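Local atomic coordinates of conserved hypothetical secreted protein (Helicobacter pylori, PDB entry 4RNZ), a protein that probably acts as a zinc-dependent M23-family metallopeptidase on peptidoglycan and helps to determine the shape of the bacterial cell. Residues Q167-S172 with R338-L343; D135-V140 with A159-R164. All blocks are in the same frame, centred on the assembly; numbering follows the deposited sequence.

Contact 1: residues Q167-S172 with R338-L343; sequences QYYLFS and RSKQKL
Y169 and K340 each carry CG anti to the carbonyl carbon and beside the backbone N (chi1 -71° for the tyrosine); past CG, the nearly extended second torsion of K340 carries CD over the tyrosine ring, and a bend at chi3 (-77°) turns CE away from it. The motif is a helix packed on one face of an antiparallel sheet: helix 326-348 lies over strand 166-172, with the short segment axes 11.0 Å apart. Alternation along the strand gives Y169 and F171 to the helix, whereas L170, on the other face, meets Y122.

The aliphatic part of K340 does the work. Its CD sits over one face of the Y169 ring, displaced toward the rim and 3.7 Å from the centroid, a CH-pi contact whose approach is only 14° off the ring normal. Lysine suits this partly exposed place, since its methylenes can cover an aromatic face while the ammonium group continues beyond; NZ stays 5.5 Å from the Y169 centroid, too long for more than a weak cation-pi attraction. From the next turn of the helix, L343 brings CD2 to within 3.9 Å of Y169 CE1, approaching the ring obliquely. The buried leucine also touches A138 of strand 136-146, the next strand but one in the sheet.

F171 takes a different part, presenting its edge to the helix. K340 CG lies near the plane of this phenyl ring, 4.1 Å from F171 CZ, and the two side chains cross at about a right angle. A336, a turn earlier in the helix, and M158 also touch the phenylalanine. S339 is small enough to bring CB to the F171 edge, 4.1 Å from CE2, and its OG is satisfied by K335 O within the helix.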
loop_
_atom_site.group_PDB
_atom_site.type_symbol
_atom_site.label_atom_id
_atom_site.label_comp_id
_atom_site.label_asym_id
_atom_site.label_seq_id
_atom_site.Cartn_x
_atom_site.Cartn_y
_atom_site.Cartn_z
ATOM N N GLN A 167 -1.986 -16.461 -22.838
ATOM C CA GLN A 167 -1.254 -15.716 -21.811
ATOM C C GLN A 167 -2.036 -14.473 -21.374
ATOM O O GLN A 167 -2.555 -13.730 -22.212
ATOM C CB GLN A 167 0.151 -15.396 -22.320
ATOM C CG GLN A 167 0.832 -16.662 -22.838
ATOM C CD GLN A 167 2.346 -16.600 -22.866
ATOM O OE1 GLN A 167 2.934 -15.589 -23.248
ATOM N NE2 GLN A 167 2.990 -17.703 -22.477
ATOM N N TYR A 168 -2.134 -14.292 -20.050
ATOM C CA TYR A 168 -2.983 -13.282 -19.426
ATOM C C TYR A 168 -2.074 -12.365 -18.629
ATOM O O TYR A 168 -1.523 -12.738 -17.581
ATOM C CB TYR A 168 -4.051 -13.933 -18.546
ATOM C CG TYR A 168 -4.943 -14.840 -19.370
ATOM C CD1 TYR A 168 -5.995 -14.316 -20.126
ATOM C CD2 TYR A 168 -4.697 -16.211 -19.443
ATOM C CE1 TYR A 168 -6.793 -15.135 -20.911
ATOM C CE2 TYR A 168 -5.493 -17.041 -20.221
ATOM C CZ TYR A 168 -6.533 -16.499 -20.951
ATOM O OH TYR A 168 -7.311 -17.322 -21.722
ATOM N N TYR A 169 -1.906 -11.172 -19.175
ATOM C CA TYR A 169 -0.946 -10.203 -18.679
ATOM C C TYR A 169 -1.592 -9.144 -17.826
ATOM O O TYR A 169 -2.730 -8.719 -18.079
ATOM C CB TYR A 169 -0.304 -9.500 -19.846
ATOM C CG TYR A 169 0.645 -10.341 -20.645
ATOM C CD1 TYR A 169 1.983 -10.400 -20.309
ATOM C CD2 TYR A 169 0.221 -11.044 -21.761
ATOM C CE1 TYR A 169 2.881 -11.125 -21.059
ATOM C CE2 TYR A 169 1.121 -11.783 -22.514
ATOM C CZ TYR A 169 2.447 -11.819 -22.152
ATOM O OH TYR A 169 3.369 -12.551 -22.870
ATOM N N LEU A 170 -0.840 -8.659 -16.848
ATOM C CA LEU A 170 -1.180 -7.394 -16.269
ATOM C C LEU A 170 0.069 -6.592 -15.943
ATOM O O LEU A 170 1.155 -7.151 -15.770
ATOM C CB LEU A 170 -2.082 -7.559 -15.063
ATOM C CG LEU A 170 -1.591 -8.373 -13.888
ATOM C CD1 LEU A 170 -0.771 -7.531 -12.912
ATOM C CD2 LEU A 170 -2.820 -8.928 -13.180
ATOM N N PHE A 171 -0.114 -5.284 -15.900
ATOM C CA PHE A 171 0.982 -4.342 -15.795
ATOM C C PHE A 171 0.573 -3.259 -14.822
ATOM O O PHE A 171 -0.586 -2.845 -14.816
ATOM C CB PHE A 171 1.229 -3.662 -17.133
ATOM C CG PHE A 171 1.546 -4.595 -18.256
ATOM C CD1 PHE A 171 0.532 -5.151 -19.022
ATOM C CD2 PHE A 171 2.862 -4.894 -18.573
ATOM C CE1 PHE A 171 0.822 -6.015 -20.072
ATOM C CE2 PHE A 171 3.157 -5.741 -19.629
ATOM C CZ PHE A 171 2.139 -6.306 -20.372
ATOM N N SER A 172 1.523 -2.811 -14.021
ATOM C CA SER A 172 1.330 -1.682 -13.162
ATOM C C SER A 172 1.539 -0.435 -13.970
ATOM O O SER A 172 2.093 -0.468 -15.075
ATOM C CB SER A 172 2.371 -1.673 -12.052
ATOM O OG SER A 172 3.670 -1.480 -12.624
ATOM N N ARG A 338 7.308 -4.176 -25.483
ATOM C CA ARG A 338 8.710 -4.483 -25.185
ATOM C C ARG A 338 8.804 -5.510 -24.056
ATOM O O ARG A 338 9.570 -6.457 -24.144
ATOM C CB ARG A 338 9.478 -3.199 -24.833
ATOM C CG ARG A 338 10.774 -3.411 -24.050
ATOM C CD ARG A 338 11.793 -2.278 -24.217
ATOM N NE ARG A 338 11.194 -0.951 -24.432
ATOM C CZ ARG A 338 10.725 -0.140 -23.476
ATOM N NH1 ARG A 338 10.759 -0.496 -22.197
ATOM N NH2 ARG A 338 10.200 1.040 -23.808
ATOM N N SER A 339 8.004 -5.328 -23.008
ATOM C CA SER A 339 7.977 -6.268 -21.894
ATOM C C SER A 339 7.553 -7.680 -22.300
ATOM O O SER A 339 8.182 -8.654 -21.896
ATOM C CB SER A 339 7.044 -5.761 -20.790
ATOM O OG SER A 339 7.653 -4.695 -20.112
ATOM N N LYS A 340 6.480 -7.779 -23.084
ATOM C CA LYS A 340 5.996 -9.071 -23.586
ATOM C C LYS A 340 7.043 -9.797 -24.432
ATOM O O LYS A 340 7.214 -11.003 -24.317
ATOM C CB LYS A 340 4.721 -8.883 -24.411
ATOM C CG LYS A 340 3.547 -8.405 -23.585
ATOM C CD LYS A 340 2.188 -8.728 -24.210
ATOM C CE LYS A 340 1.835 -7.790 -25.358
ATOM N NZ LYS A 340 0.370 -7.800 -25.677
ATOM N N GLN A 341 7.710 -9.050 -25.299
ATOM C CA GLN A 341 8.768 -9.605 -26.151
ATOM C C GLN A 341 9.911 -10.112 -25.291
ATOM O O GLN A 341 10.414 -11.207 -25.490
ATOM C CB GLN A 341 9.295 -8.546 -27.118
ATOM C CG GLN A 341 8.511 -8.483 -28.417
ATOM C CD GLN A 341 8.570 -7.124 -29.100
ATOM O OE1 GLN A 341 9.414 -6.277 -28.791
ATOM N NE2 GLN A 341 7.658 -6.908 -30.031
ATOM N N LYS A 342 10.302 -9.307 -24.319
ATOM C CA LYS A 342 11.383 -9.703 -23.434
ATOM C C LYS A 342 11.002 -10.918 -22.605
ATOM O O LYS A 342 11.806 -11.834 -22.467
ATOM C CB LYS A 342 11.838 -8.521 -22.568
ATOM C CG LYS A 342 12.614 -8.886 -21.324
ATOM C CD LYS A 342 13.883 -9.655 -21.615
ATOM C CE LYS A 342 14.919 -8.798 -22.259
ATOM N NZ LYS A 342 16.218 -9.500 -22.106
ATOM N N LEU A 343 9.787 -10.969 -22.068
ATOM C CA LEU A 343 9.380 -12.149 -21.308
ATOM C C LEU A 343 9.486 -13.440 -22.150
ATOM O O LEU A 343 9.969 -14.472 -21.670
ATOM C CB LEU A 343 7.973 -11.989 -20.730
ATOM C CG LEU A 343 7.434 -13.218 -19.992
ATOM C CD1 LEU A 343 8.322 -13.594 -18.801
ATOM C CD2 LEU A 343 5.999 -13.001 -19.549
#

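Contact 2: residues D135-V140 with A159-R164; sequences DKIAIV and AMVSSR
An antiparallel strand pair in the sheet of the Csd3 second domain joins I137 to V161 and A138 to M160. The A138-M160 pair is hydrogen-bonded: A138 N reaches M160 O at 2.8 Å, nearly straight and in the carbonyl plane, and M160 N returns the bond to A138 O at 2.9 Å. S162 N likewise bonds to K136 O at 3.0 Å. The reciprocal bond is altered, for K136 N donates to S162 OG at 3.0 Å. That hydroxyl lies between its backbone N and carbonyl carbon (chi1 76°), the crowded position, and a compact serine can thus take the place of a main-chain acceptor. S162 O is buried without a partner, beside D135 CB at 3.2 Å. Beyond it, a water donates to D135 OD1 and accepts from R164 N, while D135 OD2 is held by V132 N.

Branched I137 and V161 lie side by side on one face, their CG1 atoms 4.1 Å apart. A138 and M160 occupy the other, where M160 meets L343 and L347 of helix 326-348; the small alanine and the flexible methionine fit beneath this helix. Strands 87-96 and 166-172 flank the pair.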
loop_
_atom_site.group_PDB
_atom_site.type_symbol
_atom_site.label_atom_id
_atom_site.label_comp_id
_atom_site.label_asym_id
_atom_site.label_seq_id
_atom_site.Cartn_x
_atom_site.Cartn_y
_atom_site.Cartn_z
ATOM N N ASP A 135 1.349 -25.173 -16.084
ATOM C CA ASP A 135 1.014 -23.826 -16.541
ATOM C C ASP A 135 2.077 -22.842 -16.021
ATOM O O ASP A 135 2.731 -23.097 -15.012
ATOM C CB ASP A 135 -0.373 -23.416 -16.076
ATOM C CG ASP A 135 -1.471 -24.089 -16.873
ATOM O OD1 ASP A 135 -1.189 -24.523 -17.990
ATOM O OD2 ASP A 135 -2.609 -24.160 -16.389
ATOM N N LYS A 136 2.268 -21.746 -16.734
ATOM C CA LYS A 136 3.322 -20.794 -16.388
ATOM C C LYS A 136 2.799 -19.580 -15.602
ATOM O O LYS A 136 1.657 -19.127 -15.788
ATOM C CB LYS A 136 4.048 -20.336 -17.625
ATOM C CG LYS A 136 4.574 -21.476 -18.479
ATOM C CD LYS A 136 5.246 -20.933 -19.728
ATOM C CE LYS A 136 4.256 -20.386 -20.761
ATOM N NZ LYS A 136 3.572 -21.443 -21.574
ATOM N N ILE A 137 3.641 -19.108 -14.681
ATOM C CA ILE A 137 3.434 -17.837 -13.973
ATOM C C ILE A 137 4.770 -17.067 -14.025
ATOM O O ILE A 137 5.811 -17.623 -13.661
ATOM C CB ILE A 137 3.025 -18.048 -12.501
ATOM C CG1 ILE A 137 1.740 -18.855 -12.411
ATOM C CG2 ILE A 137 2.848 -16.695 -11.775
ATOM C CD1 ILE A 137 1.325 -19.215 -11.008
ATOM N N ALA A 138 4.724 -15.823 -14.503
ATOM C CA ALA A 138 5.838 -14.922 -14.483
ATOM C C ALA A 138 5.459 -13.661 -13.698
ATOM O O ALA A 138 4.329 -13.175 -13.809
ATOM C CB ALA A 138 6.233 -14.539 -15.890
ATOM N N ILE A 139 6.387 -13.164 -12.889
ATOM C CA ILE A 139 6.200 -11.882 -12.196
ATOM C C ILE A 139 7.483 -11.082 -12.295
ATOM O O ILE A 139 8.546 -11.566 -11.898
ATOM C CB ILE A 139 5.865 -12.061 -10.700
ATOM C CG1 ILE A 139 4.857 -13.195 -10.504
ATOM C CG2 ILE A 139 5.375 -10.735 -10.088
ATOM C CD1 ILE A 139 4.427 -13.424 -9.081
ATOM N N VAL A 140 7.391 -9.864 -12.821
ATOM C CA VAL A 140 8.475 -8.921 -12.712
ATOM C C VAL A 140 8.103 -7.971 -11.580
ATOM O O VAL A 140 7.060 -7.315 -11.628
ATOM C CB VAL A 140 8.671 -8.080 -13.960
ATOM C CG1 VAL A 140 9.819 -7.099 -13.739
ATOM C CG2 VAL A 140 8.936 -8.960 -15.178
ATOM N N ALA A 159 2.845 -9.078 -14.595
ATOM C CA ALA A 159 2.625 -10.484 -14.344
ATOM C C ALA A 159 1.975 -11.136 -15.549
ATOM O O ALA A 159 1.354 -10.471 -16.366
ATOM C CB ALA A 159 1.797 -10.695 -13.094
ATOM N N MET A 160 2.162 -12.442 -15.648
ATOM C CA MET A 160 1.599 -13.253 -16.731
ATOM C C MET A 160 1.312 -14.650 -16.194
ATOM O O MET A 160 2.133 -15.255 -15.473
ATOM C CB MET A 160 2.555 -13.333 -17.923
ATOM C CG MET A 160 1.983 -14.063 -19.140
ATOM S SD MET A 160 2.111 -15.858 -19.046
ATOM C CE MET A 160 3.833 -16.057 -19.483
ATOM N N VAL A 161 0.114 -15.141 -16.490
ATOM C CA VAL A 161 -0.209 -16.544 -16.257
ATOM C C VAL A 161 -0.694 -17.102 -17.606
ATOM O O VAL A 161 -1.341 -16.390 -18.380
ATOM C CB VAL A 161 -1.222 -16.754 -15.121
ATOM C CG1 VAL A 161 -0.798 -16.000 -13.864
ATOM C CG2 VAL A 161 -2.622 -16.344 -15.549
ATOM N N SER A 162 -0.294 -18.334 -17.911
ATOM C CA SER A 162 -0.654 -19.007 -19.166
ATOM C C SER A 162 -1.554 -20.171 -18.829
ATOM O O SER A 162 -1.323 -20.885 -17.854
ATOM C CB SER A 162 0.565 -19.561 -19.870
ATOM O OG SER A 162 0.969 -20.741 -19.199
ATOM N N SER A 163 -2.587 -20.348 -19.634
ATOM C CA SER A 163 -3.530 -21.445 -19.471
ATOM C C SER A 163 -4.009 -21.804 -20.881
ATOM O O SER A 163 -4.418 -20.923 -21.658
ATOM C CB SER A 163 -4.690 -21.011 -18.575
ATOM O OG SER A 163 -5.629 -22.048 -18.391
ATOM N N ARG A 164 -3.885 -23.083 -21.234
ATOM C CA ARG A 164 -4.288 -23.553 -22.555
ATOM C C ARG A 164 -3.570 -22.754 -23.650
ATOM O O ARG A 164 -4.182 -22.298 -24.614
ATOM C CB ARG A 164 -5.810 -23.463 -22.680
ATOM C CG ARG A 164 -6.543 -24.147 -21.525
ATOM C CD ARG A 164 -8.051 -24.194 -21.741
ATOM N NE ARG A 164 -8.403 -24.763 -23.044
ATOM C CZ ARG A 164 -8.414 -26.067 -23.333
ATOM N NH1 ARG A 164 -8.092 -26.974 -22.419
ATOM N NH2 ARG A 164 -8.740 -26.465 -24.556
HETATM O O HOH W 1 -5.149 -24.216 -17.142
HETATM O O HOH W 2 -3.105 -25.333 -20.004
#

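How the contacts relate
The centres of the two contacts are 10 Å apart: contact 2 pairs strands within the sheet, and contact 1 packs a helix on the adjoining strand of the same sheet. Strand 153-163 of contact 2 is followed, after a tight reversal of the chain, by the antiparallel strand 166-172, and the two pair through probable hydrogen bonds, Y168 N to V161 O and L170 O to A159 N, each 2.8 Å. L343 belongs to contact 1 and also reaches the strands of contact 2, while M160 touches Y169. Helix 326-348 therefore covers three adjacent strands at once. Both contacts lie away from the zinc site; a nickel ion, probably held largely by histidines of a C-terminal tag, is about 11 Å from the L343 side chain.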